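GCN5-related N-acetyltransferase (Streptococcus suis, PDB 3G3S) probably transfers an acetyl group from acetyl-coenzyme A to an acceptor that remains unknown, as expected of a GNAT-family acetyltransferase. Local coordinates at residues R144-N149 with E186-T191; W16-I21 with S220-T225; E140-D145 with G169-G174; A45-Q50 with S176-Y181; T98-K103 with T227-A232. All coordinates share one frame; numbering follows the deposited sequence.

Contact 1 of 5, residues R144-N149 with E186-T191. With EDO (1,2-ethanediol), chain F.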
# COMPACT_ATOMS: atom_id res chain seq x y z
N ARG A 144 -12.03 17.32 18.68
CA ARG A 144 -12.46 16.06 18.11
C ARG A 144 -11.72 15.58 16.88
O ARG A 144 -11.56 14.39 16.72
CB ARG A 144 -13.98 16.08 17.88
CG ARG A 144 -14.49 16.99 16.87
CD ARG A 144 -16.01 16.84 16.80
NE ARG A 144 -16.55 17.50 15.61
CZ ARG A 144 -17.83 17.41 15.21
NH1 ARG A 144 -18.74 16.71 15.90
NH2 ARG A 144 -18.20 18.06 14.11
N ASP A 145 -11.24 16.49 16.03
CA ASP A 145 -10.48 16.08 14.85
C ASP A 145 -9.12 15.47 15.18
O ASP A 145 -8.46 14.92 14.30
CB ASP A 145 -10.29 17.26 13.90
CG ASP A 145 -11.58 17.67 13.23
OD1 ASP A 145 -12.53 16.86 13.21
OD2 ASP A 145 -11.62 18.81 12.74
N LEU A 146 -8.69 15.57 16.44
CA LEU A 146 -7.43 14.92 16.84
C LEU A 146 -7.52 13.38 16.66
O LEU A 146 -6.54 12.72 16.34
CB LEU A 146 -7.09 15.28 18.27
CG LEU A 146 -6.70 16.73 18.53
CD1 LEU A 146 -6.44 16.97 20.01
CD2 LEU A 146 -5.50 17.12 17.67
N VAL A 147 -8.73 12.82 16.87
CA VAL A 147 -8.97 11.39 16.79
C VAL A 147 -10.23 10.97 16.03
O VAL A 147 -10.36 9.80 15.70
CB VAL A 147 -9.12 10.80 18.20
CG1 VAL A 147 -7.94 11.19 19.06
CG2 VAL A 147 -10.42 11.23 18.87
N GLY A 148 -11.13 11.92 15.77
CA GLY A 148 -12.46 11.62 15.20
C GLY A 148 -12.57 11.07 13.80
O GLY A 148 -13.65 10.64 13.39
N ASN A 149 -11.48 11.10 13.04
CA ASN A 149 -11.53 10.57 11.70
C ASN A 149 -11.36 9.07 11.66
O ASN A 149 -11.64 8.46 10.65
CB ASN A 149 -10.48 11.25 10.83
CG ASN A 149 -10.82 12.68 10.59
OD1 ASN A 149 -11.90 12.98 10.06
ND2 ASN A 149 -9.94 13.57 10.99
N GLU A 186 -0.82 12.69 8.74
CA GLU A 186 -1.14 14.07 8.41
C GLU A 186 -1.50 14.71 9.73
O GLU A 186 -2.43 14.26 10.42
CB GLU A 186 -2.30 14.14 7.44
CG GLU A 186 -2.55 15.51 6.89
CD GLU A 186 -1.50 15.94 5.89
OE1 GLU A 186 -1.58 15.56 4.70
OE2 GLU A 186 -0.60 16.68 6.31
N ILE A 187 -0.76 15.75 10.12
CA ILE A 187 -0.92 16.33 11.42
C ILE A 187 -2.07 17.30 11.56
O ILE A 187 -2.40 18.06 10.65
CB ILE A 187 0.41 17.05 11.88
CG1 ILE A 187 1.49 16.03 12.04
CG2 ILE A 187 0.17 17.87 13.19
CD1 ILE A 187 2.83 16.62 12.57
N GLU A 188 -2.70 17.21 12.73
CA GLU A 188 -3.76 18.09 13.17
C GLU A 188 -3.25 18.62 14.49
O GLU A 188 -2.90 17.82 15.34
CB GLU A 188 -5.00 17.28 13.44
CG GLU A 188 -6.13 18.01 14.18
CD GLU A 188 -6.87 19.04 13.34
OE1 GLU A 188 -6.69 19.11 12.11
OE2 GLU A 188 -7.66 19.78 13.94
N VAL A 189 -3.23 19.94 14.64
CA VAL A 189 -2.87 20.57 15.88
C VAL A 189 -4.03 21.47 16.30
O VAL A 189 -4.59 22.22 15.46
CB VAL A 189 -1.58 21.40 15.76
CG1 VAL A 189 -1.25 22.00 17.09
CG2 VAL A 189 -0.43 20.54 15.26
N ASP A 190 -4.39 21.43 17.58
CA ASP A 190 -5.48 22.25 18.12
C ASP A 190 -5.16 22.71 19.55
O ASP A 190 -4.58 21.94 20.33
CB ASP A 190 -6.75 21.43 18.16
CG ASP A 190 -7.34 21.14 16.77
OD1 ASP A 190 -7.73 22.11 16.10
OD2 ASP A 190 -7.48 19.94 16.40
N THR A 191 -5.55 23.94 19.89
CA THR A 191 -5.42 24.45 21.24
C THR A 191 -6.72 25.09 21.67
O THR A 191 -7.34 25.81 20.90
CB THR A 191 -4.31 25.46 21.32
OG1 THR A 191 -3.10 24.81 20.92
CG2 THR A 191 -4.15 26.01 22.76
C1 EDO F . -5.79 18.09 8.62
O1 EDO F . -5.69 19.24 9.47
C2 EDO F . -5.16 18.36 7.26
O2 EDO F . -4.20 19.42 7.35

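Contact 2 of 5, residues W16-I21 with S220-T225. With CAC (cacodylate ion), chain D.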
# COMPACT_ATOMS: atom_id res chain seq x y z
N TRP A 16 0.50 14.64 -6.88
CA TRP A 16 -0.19 15.60 -6.01
C TRP A 16 0.18 15.15 -4.64
O TRP A 16 -0.40 14.23 -4.11
CB TRP A 16 -1.71 15.54 -6.27
CG TRP A 16 -2.49 16.65 -5.70
CD1 TRP A 16 -2.09 17.58 -4.77
CD2 TRP A 16 -3.89 16.89 -5.94
NE1 TRP A 16 -3.14 18.41 -4.46
CE2 TRP A 16 -4.27 18.00 -5.14
CE3 TRP A 16 -4.85 16.27 -6.73
CZ2 TRP A 16 -5.54 18.52 -5.14
CZ3 TRP A 16 -6.09 16.77 -6.72
CH2 TRP A 16 -6.45 17.88 -5.94
N PRO A 17 1.21 15.78 -4.03
CA PRO A 17 1.71 15.29 -2.77
C PRO A 17 0.91 15.68 -1.50
O PRO A 17 1.47 16.24 -0.55
CB PRO A 17 3.14 15.90 -2.75
CG PRO A 17 2.98 17.23 -3.35
CD PRO A 17 1.90 17.00 -4.47
N GLU A 18 -0.39 15.40 -1.48
CA GLU A 18 -1.21 15.57 -0.30
C GLU A 18 -1.46 14.19 0.29
O GLU A 18 -2.06 13.33 -0.36
CB GLU A 18 -2.51 16.28 -0.63
CG GLU A 18 -2.32 17.75 -0.91
CD GLU A 18 -2.06 18.59 0.33
OE1 GLU A 18 -2.00 18.05 1.45
OE2 GLU A 18 -2.00 19.84 0.16
N THR A 19 -1.04 13.96 1.54
CA THR A 19 -1.06 12.60 2.07
C THR A 19 -2.45 12.01 2.25
O THR A 19 -2.59 10.81 2.25
CB THR A 19 -0.22 12.44 3.37
OG1 THR A 19 -0.96 12.87 4.51
CG2 THR A 19 1.16 13.18 3.25
N ILE A 20 -3.48 12.84 2.38
CA ILE A 20 -4.84 12.34 2.53
C ILE A 20 -5.27 11.74 1.18
O ILE A 20 -6.08 10.79 1.13
CB ILE A 20 -5.79 13.44 3.00
CG1 ILE A 20 -5.49 13.81 4.46
CG2 ILE A 20 -7.31 13.02 2.83
CD1 ILE A 20 -6.00 15.17 4.88
N ILE A 21 -4.78 12.31 0.08
CA ILE A 21 -5.05 11.67 -1.22
C ILE A 21 -4.36 10.30 -1.19
O ILE A 21 -4.90 9.28 -1.58
CB ILE A 21 -4.58 12.48 -2.45
CG1 ILE A 21 -5.17 13.89 -2.49
CG2 ILE A 21 -4.93 11.69 -3.77
CD1 ILE A 21 -4.54 14.79 -3.56
N SER A 220 3.55 14.68 8.30
CA SER A 220 3.18 15.72 7.32
C SER A 220 2.45 16.91 7.90
O SER A 220 1.62 16.75 8.82
CB SER A 220 2.24 15.12 6.26
OG SER A 220 1.78 16.11 5.38
N TRP A 221 2.69 18.08 7.33
CA TRP A 221 1.97 19.31 7.70
C TRP A 221 1.37 19.97 6.46
O TRP A 221 2.05 20.19 5.45
CB TRP A 221 2.91 20.30 8.37
CG TRP A 221 2.25 21.39 9.14
CD1 TRP A 221 1.62 22.49 8.63
CD2 TRP A 221 2.24 21.55 10.55
NE1 TRP A 221 1.18 23.31 9.64
CE2 TRP A 221 1.55 22.76 10.84
CE3 TRP A 221 2.72 20.77 11.61
CZ2 TRP A 221 1.32 23.20 12.14
CZ3 TRP A 221 2.50 21.23 12.92
CH2 TRP A 221 1.80 22.43 13.16
N ASP A 222 0.08 20.28 6.54
CA ASP A 222 -0.59 21.00 5.48
C ASP A 222 -1.33 22.11 6.23
O ASP A 222 -2.26 21.86 6.99
CB ASP A 222 -1.52 20.08 4.70
CG ASP A 222 -1.91 20.62 3.37
OD1 ASP A 222 -1.05 20.78 2.49
OD2 ASP A 222 -3.15 20.78 3.17
N ALA A 223 -0.86 23.34 6.06
CA ALA A 223 -1.30 24.47 6.85
C ALA A 223 -2.67 25.02 6.44
O ALA A 223 -2.85 25.45 5.31
CB ALA A 223 -0.24 25.58 6.79
N HIS A 224 -3.59 25.07 7.40
CA HIS A 224 -4.92 25.62 7.16
C HIS A 224 -4.91 27.13 7.06
O HIS A 224 -5.78 27.72 6.42
CB HIS A 224 -5.87 25.20 8.26
CG HIS A 224 -7.31 25.57 8.00
ND1 HIS A 224 -8.00 25.13 6.90
CD2 HIS A 224 -8.19 26.30 8.73
CE1 HIS A 224 -9.25 25.57 6.95
NE2 HIS A 224 -9.39 26.29 8.06
N THR A 225 -3.91 27.76 7.67
CA THR A 225 -3.78 29.21 7.70
C THR A 225 -2.31 29.62 7.68
O THR A 225 -1.42 28.81 7.92
CB THR A 225 -4.32 29.73 9.01
OG1 THR A 225 -3.59 29.10 10.06
CG2 THR A 225 -5.81 29.40 9.17
AS CAC D . -2.94 22.06 10.47
O1 CAC D . -3.06 23.75 9.94
O2 CAC D . -3.65 21.05 9.23
C1 CAC D . -1.17 21.34 10.95
C2 CAC D . -3.92 21.70 12.16
O HOH W 1 0.08 16.61 3.02

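Contact 3 of 5, residues E140-D145 with G169-G174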
# COMPACT_ATOMS: atom_id res chain seq x y z
N GLU A 140 -15.31 17.43 23.05
CA GLU A 140 -15.38 18.83 22.67
C GLU A 140 -15.16 19.00 21.18
O GLU A 140 -14.34 18.32 20.57
CB GLU A 140 -14.34 19.64 23.43
CG GLU A 140 -14.55 19.70 24.93
CD GLU A 140 -15.83 20.40 25.30
OE1 GLU A 140 -16.31 21.24 24.51
OE2 GLU A 140 -16.36 20.13 26.40
N GLU A 141 -15.90 19.93 20.59
CA GLU A 141 -15.78 20.15 19.17
C GLU A 141 -14.37 20.62 18.82
O GLU A 141 -13.85 20.24 17.79
CB GLU A 141 -16.82 21.16 18.67
CG GLU A 141 -16.67 21.52 17.19
N TRP A 142 -13.73 21.39 19.70
CA TRP A 142 -12.41 21.92 19.38
C TRP A 142 -11.35 20.83 19.21
O TRP A 142 -10.44 21.00 18.41
CB TRP A 142 -11.92 22.93 20.43
CG TRP A 142 -11.42 22.31 21.71
CD1 TRP A 142 -12.15 22.07 22.84
CD2 TRP A 142 -10.09 21.86 21.99
NE1 TRP A 142 -11.36 21.50 23.79
CE2 TRP A 142 -10.08 21.37 23.31
CE3 TRP A 142 -8.91 21.83 21.25
CZ2 TRP A 142 -8.94 20.83 23.91
CZ3 TRP A 142 -7.76 21.30 21.84
CH2 TRP A 142 -7.80 20.80 23.16
N SER A 143 -11.46 19.73 19.95
CA SER A 143 -10.43 18.67 19.93
C SER A 143 -10.80 17.41 19.14
O SER A 143 -9.97 16.54 18.91
CB SER A 143 -10.11 18.26 21.37
OG SER A 143 -11.28 17.86 22.04
N ARG A 144 -12.03 17.32 18.68
CA ARG A 144 -12.46 16.06 18.11
C ARG A 144 -11.72 15.58 16.88
O ARG A 144 -11.56 14.39 16.72
CB ARG A 144 -13.98 16.08 17.88
CG ARG A 144 -14.49 16.99 16.87
CD ARG A 144 -16.01 16.84 16.80
NE ARG A 144 -16.55 17.50 15.61
CZ ARG A 144 -17.83 17.41 15.21
NH1 ARG A 144 -18.74 16.71 15.90
NH2 ARG A 144 -18.20 18.06 14.11
N ASP A 145 -11.24 16.49 16.03
CA ASP A 145 -10.48 16.08 14.85
C ASP A 145 -9.12 15.47 15.18
O ASP A 145 -8.46 14.92 14.30
CB ASP A 145 -10.29 17.26 13.90
CG ASP A 145 -11.58 17.67 13.23
OD1 ASP A 145 -12.53 16.86 13.21
OD2 ASP A 145 -11.62 18.81 12.74
N GLY A 169 -6.15 19.09 35.00
CA GLY A 169 -6.88 17.92 34.61
C GLY A 169 -7.68 17.96 33.33
O GLY A 169 -8.36 17.00 33.02
N GLN A 170 -7.60 19.04 32.55
CA GLN A 170 -8.34 19.15 31.30
C GLN A 170 -7.37 19.14 30.13
O GLN A 170 -6.21 19.59 30.25
CB GLN A 170 -9.15 20.45 31.27
CG GLN A 170 -10.07 20.63 32.43
CD GLN A 170 -10.81 21.99 32.44
OE1 GLN A 170 -11.18 22.53 31.39
NE2 GLN A 170 -11.04 22.53 33.64
N VAL A 171 -7.80 18.56 29.02
CA VAL A 171 -7.06 18.58 27.79
C VAL A 171 -7.23 19.99 27.27
O VAL A 171 -8.36 20.46 27.09
CB VAL A 171 -7.60 17.57 26.77
CG1 VAL A 171 -6.96 17.80 25.39
CG2 VAL A 171 -7.34 16.15 27.28
N VAL A 172 -6.11 20.68 27.07
CA VAL A 172 -6.11 22.06 26.58
C VAL A 172 -5.41 22.25 25.23
O VAL A 172 -5.52 23.32 24.64
CB VAL A 172 -5.53 23.01 27.64
CG1 VAL A 172 -6.36 22.92 28.93
CG2 VAL A 172 -4.07 22.71 27.91
N SER A 173 -4.67 21.24 24.75
CA SER A 173 -4.01 21.33 23.46
C SER A 173 -3.62 19.92 23.04
O SER A 173 -3.56 19.00 23.88
CB SER A 173 -2.76 22.24 23.53
OG SER A 173 -2.25 22.42 22.21
N GLY A 174 -3.38 19.74 21.74
CA GLY A 174 -3.02 18.44 21.22
C GLY A 174 -2.55 18.49 19.79
O GLY A 174 -2.87 19.43 19.01
O HOH W 2 -10.98 20.56 26.70

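Contact 4 of 5, residues A45-Q50 with S176-Y181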
# COMPACT_ATOMS: atom_id res chain seq x y z
N ALA A 45 -11.30 12.15 -4.02
CA ALA A 45 -10.77 11.45 -2.88
C ALA A 45 -11.49 12.10 -1.68
O ALA A 45 -11.29 13.29 -1.36
CB ALA A 45 -9.23 11.60 -2.81
N LEU A 46 -12.32 11.33 -1.00
CA LEU A 46 -13.13 11.82 0.11
C LEU A 46 -12.72 11.14 1.39
O LEU A 46 -12.75 9.91 1.49
CB LEU A 46 -14.60 11.56 -0.19
CG LEU A 46 -15.64 12.01 0.84
CD1 LEU A 46 -15.65 13.50 0.99
CD2 LEU A 46 -17.04 11.45 0.45
N TYR A 47 -12.32 11.94 2.36
CA TYR A 47 -11.83 11.44 3.62
C TYR A 47 -12.44 12.19 4.74
O TYR A 47 -12.59 13.40 4.65
CB TYR A 47 -10.33 11.62 3.71
CG TYR A 47 -9.76 11.18 5.04
CD1 TYR A 47 -9.35 9.88 5.23
CD2 TYR A 47 -9.62 12.07 6.11
CE1 TYR A 47 -8.81 9.47 6.45
CE2 TYR A 47 -9.12 11.65 7.35
CZ TYR A 47 -8.70 10.35 7.50
OH TYR A 47 -8.14 9.92 8.69
N GLY A 48 -12.79 11.48 5.82
CA GLY A 48 -13.31 12.10 7.02
C GLY A 48 -14.46 11.35 7.63
O GLY A 48 -14.91 10.33 7.09
N ARG A 49 -14.92 11.86 8.78
CA ARG A 49 -16.04 11.26 9.51
C ARG A 49 -16.88 12.38 10.15
O ARG A 49 -18.10 12.42 10.00
CB ARG A 49 -15.54 10.26 10.55
CG ARG A 49 -16.57 9.19 10.92
CD ARG A 49 -16.08 8.08 11.90
NE ARG A 49 -16.05 8.53 13.30
CZ ARG A 49 -17.09 8.44 14.13
N GLN A 50 -16.21 13.28 10.86
CA GLN A 50 -16.84 14.46 11.46
C GLN A 50 -16.49 15.70 10.65
O GLN A 50 -17.36 16.52 10.37
CB GLN A 50 -16.37 14.61 12.89
CG GLN A 50 -16.72 13.42 13.78
CD GLN A 50 -16.24 13.59 15.20
OE1 GLN A 50 -15.13 14.06 15.44
NE2 GLN A 50 -17.09 13.22 16.15
N SER A 176 -2.09 15.54 16.76
CA SER A 176 -2.44 14.15 16.48
C SER A 176 -2.60 13.87 15.00
O SER A 176 -2.53 14.76 14.17
CB SER A 176 -3.73 13.77 17.24
OG SER A 176 -4.11 12.42 17.06
N SER A 177 -2.78 12.60 14.69
CA SER A 177 -2.92 12.18 13.33
C SER A 177 -4.36 12.40 12.86
O SER A 177 -5.25 11.72 13.32
CB SER A 177 -2.57 10.71 13.21
OG SER A 177 -3.26 9.96 14.17
N TYR A 178 -4.55 13.35 11.95
CA TYR A 178 -5.86 13.55 11.30
C TYR A 178 -6.15 12.36 10.36
O TYR A 178 -7.34 11.94 10.13
CB TYR A 178 -5.80 14.82 10.48
CG TYR A 178 -7.12 15.24 9.83
CD1 TYR A 178 -8.06 16.02 10.53
CD2 TYR A 178 -7.40 14.90 8.52
CE1 TYR A 178 -9.26 16.42 9.92
CE2 TYR A 178 -8.62 15.30 7.91
CZ TYR A 178 -9.53 16.05 8.62
OH TYR A 178 -10.71 16.44 8.00
N ALA A 179 -5.06 11.86 9.79
CA ALA A 179 -5.03 10.71 8.92
C ALA A 179 -3.63 10.07 8.99
O ALA A 179 -2.64 10.66 9.49
CB ALA A 179 -5.35 11.12 7.48
N SER A 180 -3.60 8.86 8.47
CA SER A 180 -2.43 7.99 8.38
C SER A 180 -2.33 7.40 6.99
O SER A 180 -3.36 7.08 6.36
CB SER A 180 -2.60 6.79 9.32
OG SER A 180 -2.88 7.19 10.62
N TYR A 181 -1.11 7.23 6.52
CA TYR A 181 -0.87 6.52 5.26
C TYR A 181 0.27 5.53 5.55
O TYR A 181 0.78 5.50 6.65
CB TYR A 181 -0.60 7.45 4.09
CG TYR A 181 0.66 8.26 4.19
CD1 TYR A 181 0.71 9.38 5.01
CD2 TYR A 181 1.80 7.92 3.47
CE1 TYR A 181 1.88 10.14 5.12
CE2 TYR A 181 2.96 8.67 3.57
CZ TYR A 181 2.99 9.79 4.40
OH TYR A 181 4.14 10.55 4.51

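Contact 5 of 5, residues T98-K103 with T227-A232. With CAC (cacodylate ion), chain D; EDO (1,2-ethanediol), chain F.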
# COMPACT_ATOMS: atom_id res chain seq x y z
N THR A 98 -7.20 30.29 1.16
CA THR A 98 -5.90 29.75 0.81
C THR A 98 -5.28 28.95 1.93
O THR A 98 -5.31 29.37 3.08
CB THR A 98 -4.91 30.89 0.46
OG1 THR A 98 -5.46 31.65 -0.63
CG2 THR A 98 -3.53 30.33 0.05
N ARG A 99 -4.82 27.75 1.57
CA ARG A 99 -4.11 26.86 2.47
C ARG A 99 -2.69 26.81 1.94
O ARG A 99 -2.44 27.26 0.81
CB ARG A 99 -4.74 25.48 2.52
CG ARG A 99 -6.07 25.43 3.27
CD ARG A 99 -6.69 24.03 3.25
NE ARG A 99 -5.82 23.00 3.80
CZ ARG A 99 -5.89 22.49 5.02
NH1 ARG A 99 -6.77 22.92 5.90
NH2 ARG A 99 -5.05 21.54 5.37
N TYR A 100 -1.78 26.30 2.76
CA TYR A 100 -0.36 26.29 2.43
C TYR A 100 0.22 24.89 2.58
O TYR A 100 0.30 24.34 3.67
CB TYR A 100 0.38 27.32 3.32
CG TYR A 100 -0.21 28.72 3.16
CD1 TYR A 100 -1.29 29.11 3.92
CD2 TYR A 100 0.29 29.64 2.21
CE1 TYR A 100 -1.89 30.36 3.77
CE2 TYR A 100 -0.31 30.91 2.06
CZ TYR A 100 -1.40 31.24 2.84
OH TYR A 100 -2.01 32.46 2.76
N ALA A 101 0.64 24.33 1.45
CA ALA A 101 1.25 23.04 1.41
C ALA A 101 2.70 23.23 1.83
O ALA A 101 3.28 24.27 1.57
CB ALA A 101 1.19 22.50 0.02
N THR A 102 3.28 22.21 2.41
CA THR A 102 4.69 22.23 2.78
C THR A 102 5.40 21.11 2.02
O THR A 102 4.78 20.17 1.54
CB THR A 102 4.89 22.09 4.32
OG1 THR A 102 4.54 20.77 4.76
CG2 THR A 102 4.06 23.16 5.09
N LYS A 103 6.72 21.26 1.87
CA LYS A 103 7.54 20.29 1.18
C LYS A 103 7.54 19.03 2.01
O LYS A 103 7.52 19.10 3.24
CB LYS A 103 8.96 20.83 0.98
CG LYS A 103 8.99 22.03 0.06
CD LYS A 103 10.41 22.42 -0.35
CE LYS A 103 10.38 23.64 -1.27
NZ LYS A 103 11.73 24.10 -1.69
N THR A 227 -0.94 31.39 9.89
CA THR A 227 -0.50 31.21 11.25
C THR A 227 0.01 29.79 11.43
O THR A 227 1.05 29.56 12.06
CB THR A 227 -1.66 31.48 12.22
OG1 THR A 227 -1.97 32.86 12.17
CG2 THR A 227 -1.32 31.13 13.65
N SER A 228 -0.72 28.84 10.86
CA SER A 228 -0.32 27.46 10.93
C SER A 228 0.96 27.23 10.16
O SER A 228 1.79 26.41 10.57
CB SER A 228 -1.41 26.55 10.37
OG SER A 228 -0.92 25.24 10.40
N LEU A 229 1.14 27.94 9.04
CA LEU A 229 2.33 27.80 8.23
C LEU A 229 3.53 28.26 9.03
O LEU A 229 4.55 27.56 9.08
CB LEU A 229 2.24 28.59 6.93
CG LEU A 229 3.54 28.62 6.11
CD1 LEU A 229 3.99 27.21 5.72
CD2 LEU A 229 3.37 29.50 4.92
N LYS A 230 3.38 29.43 9.67
CA LYS A 230 4.48 30.01 10.47
C LYS A 230 4.91 29.10 11.60
O LYS A 230 6.09 29.05 11.92
CB LYS A 230 4.12 31.41 10.97
CG LYS A 230 4.09 32.47 9.85
N LEU A 231 3.96 28.39 12.21
CA LEU A 231 4.26 27.38 13.22
C LEU A 231 5.07 26.25 12.59
O LEU A 231 6.13 25.85 13.11
CB LEU A 231 2.97 26.83 13.81
CG LEU A 231 3.04 25.65 14.79
CD1 LEU A 231 4.14 25.82 15.85
CD2 LEU A 231 1.68 25.44 15.44
N ALA A 232 4.57 25.73 11.48
CA ALA A 232 5.25 24.66 10.78
C ALA A 232 6.69 25.07 10.47
O ALA A 232 7.58 24.25 10.62
CB ALA A 232 4.52 24.26 9.48
AS CAC D . -2.94 22.06 10.47
O1 CAC D . -3.06 23.75 9.94
O2 CAC D . -3.65 21.05 9.23
C1 CAC D . -1.17 21.34 10.95
C2 CAC D . -3.92 21.70 12.16
C1 EDO F . -5.79 18.09 8.62
O1 EDO F . -5.69 19.24 9.47
C2 EDO F . -5.16 18.36 7.26
O2 EDO F . -4.20 19.42 7.35

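Contact 1 of 5, residues R144-N149 with E186-T191
Glu-188 leaves strand 184-191 toward the loop at 144-149 and meets both Leu-146 and Asp-145 there. Its CB points at the loop, and CG, anti to the backbone N (chi1 168°), lies 3.7 Å from Leu-146 CD2, the two side chains crossing at about a right angle. The chain then bends at chi2 (72°), which carries the carboxylate past the leucine and up beside Asp-145. There Glu-188 CD is 3.9 Å from Asp-145 CB, and Glu-188 OE2 approaches that same methylene carbon to 3.6 Å. The other oxygen, Glu-188 OE1, faces a 1,2-ethanediol, probably from the crystallisation liquor, whose O1 is 2.8 Å from it. Leu-146 CD2 also reaches Glu-188 O at 3.6 Å and, passing alongside the next acidic side chain, Asp-190 OD2 at 3.7 Å. Leu-146 also touches Cys-137 of helix 131-139, and Leu-146 O is bonded to Ser-176 OG of strand 170-181. Glu-188 and Asp-190 flank Leu-146, and Asp-145 brings a third carboxylate close, its OD2 4.2 Å from Glu-188 OE2. The contact is held by carbon packing, with no direct hydrogen bond across it, while one glutamate oxygen faces the ethanediol and OE2 lies among the acidic groups.

Contact 2 of 5, residues W16-I21 with S220-T225
Glu-18 and Asp-222 bury the most surface here, and their carboxylates meet directly: Glu-18 OE2 stands 2.7 Å from Asp-222 OD1. The two side chains cross at about a right angle and the carboxylate planes are 89° apart. In Glu-18, CG lies beside the backbone N (chi1 -74°), and the bend at chi2 carries the carboxylate to Asp-222. Asp-222 OD2 is engaged by a salt bridge to Arg-99 and a hydrogen bond with Tyr-243 OH, which anchor the aspartate from its own sheet. Next to the acid pair, Ser-220 packs against Thr-19, whose methyl CG2 is 3.7 Å from Ser-220 OG. A water bridges the segments, accepting from Thr-19 N at 3.2 Å and donating to Ser-220 OG at 3.0 Å. The hydroxyls of Thr-19 and Ser-220 both have Glu-186 of strand 184-191 as their main partner, one on each of its carboxylate oxygens. The N-terminal end of helix 19-26, with Glu-18 at the N-cap position, is thus set against strand 218-223 and its neighbour 184-191, while Phe-55 of strand 52-58 packs on Glu-18.

Contact 3 of 5, residues E140-D145 with G169-G174
Trp-142 sets the benzo end of its indole against strand 170-181 at a classic beta bulge, where Val-172 and Ser-173 both face Ile-165 of the adjoining strand 162-167. The indole meets Val-171 O at its edge: Trp-142 CZ2 comes 3.3 Å from Val-171 O, which sits near the ring plane. One atom further round, Trp-142 CH2 reaches the peptide link of the bulge, 3.5 Å from both Val-172 C and Ser-173 N, and approaches it obliquely. The side chain of Val-171 is turned toward the tryptophan and offers a methyl, with CG1 3.8 Å from Trp-142 CH2. In Trp-142, CG lies between the backbone N and the carbonyl carbon (chi1 76°), a crowded position, and the ring is folded over its own loop, with Ser-143 CB centred 3.5 Å above one face. Val-172 and Ser-173 direct their side chains the other way, to Leu-200 of helix 200-214, and Ser-173 OG is hydrogen-bonded to Thr-191 OG1. The loop after helix 131-139 is in this way fastened to the sheet, with Arg-192 and Asp-190 also touching the indole. At the ring's polar edge a water lying in the plane accepts from Trp-142 NE1 at 3.1 Å and donates to Val-171 O at 2.7 Å.

Contact 4 of 5, residues A45-Q50 with S176-Y181
Tyr-47 OH donates a hydrogen bond of 2.6 Å to Tyr-178 O, approaching in the carbonyl plane on a lone pair, with a C=O...O angle of 130°. The tyrosine extends from strand 42-48 with CG anti to its own amide nitrogen (chi1 177°), which stretches the ring away from its strand and brings the hydroxyl to the corner where strand 170-181 changes direction. Around that bond, Tyr-178 and Ala-179 both pack against the ring, from the same side of its plane. Tyr-47 CE2 touches Tyr-178 CE2 at 3.7 Å; the two side chains run past each other in opposite directions, their planes inclined at 45° and their centroids 5.8 Å apart, an oblique pair. Ala-179 supplies a methyl, CB lying 3.4 Å from Tyr-47 CZ.

In the next shell, Ile-20 of helix 19-26 packs on Tyr-47, and backbone bonding to Phe-53 fixes its strand. Tyr-178 is positioned from both ends: its hydroxyl is hydrogen-bonded to Ser-51 OG, while Tyr-178 N bonds to Glu-186 O of the neighbouring strand. The contact is buried, so the hydrogen-bonding need of a carbonyl at the turn of a strand is met chiefly by the Tyr-47 hydroxyl, with a weak second bond from Asn-149 ND2, and a phenolic hydroxyl inside the protein finds its acceptor, joining strands far apart in the sheet order.

Contact 5 of 5, residues T98-K103 with T227-A232
Helix 226-235 is the connection of a beta-alpha-beta crossover between the parallel strands 218-223 and 239-248, and here it packs on strand 94-102, which runs antiparallel between them. Leu-229 is the residue that reaches down from the helix, forking over the strand: its CD2 lies 4.0 Å from Tyr-100 CB, and its CD1 4.1 Å from Thr-102 CG2. The tyrosine crosses the leucine at about a right angle and its ring then leads away from the helix. For Thr-102, chi1 of 69° places OG1 between the backbone N and carbonyl carbon, bonded to Trp-221 O, and leaves CG2, anti to the carbonyl carbon, to meet the leucine. Near the start of the helix, Ser-228 OG donates to cacodylate O1 at 2.6 Å and is bonded to Trp-221 NE1. On the other face of the strand, Arg-99 NH2 reaches ethanediol O2 at 3.0 Å. Helix and strand are thus joined by apolar contact alone, while the nearby Ser-228 and Arg-99 bind the cacodylate and ethanediol, probably from the crystallisation liquor.

Overall arrangement
Strands 184-191 and 218-223, parallel neighbours in the sheet, bring contacts 1 and 2 together (centres about 13 Å apart) through Glu-186 OE2 and Ser-220 OG, 2.6 Å from each other. Contact 5 lies about 9 Å from contact 2 between centres, and both touch the cacodylate; contacts 1 and 5 share the ethanediol although their centres are about 16 Å apart. In GNAT enzymes acetyl-coenzyme A enters where two such strands splay apart, so these molecules probably mark the acetyl-transfer pocket. Contact 4 is about 9 Å from contact 1 between centres and packs on helix 19-26 of contact 2. Contact 3, about 22 Å from contact 2 between centres, lies further from the pocket.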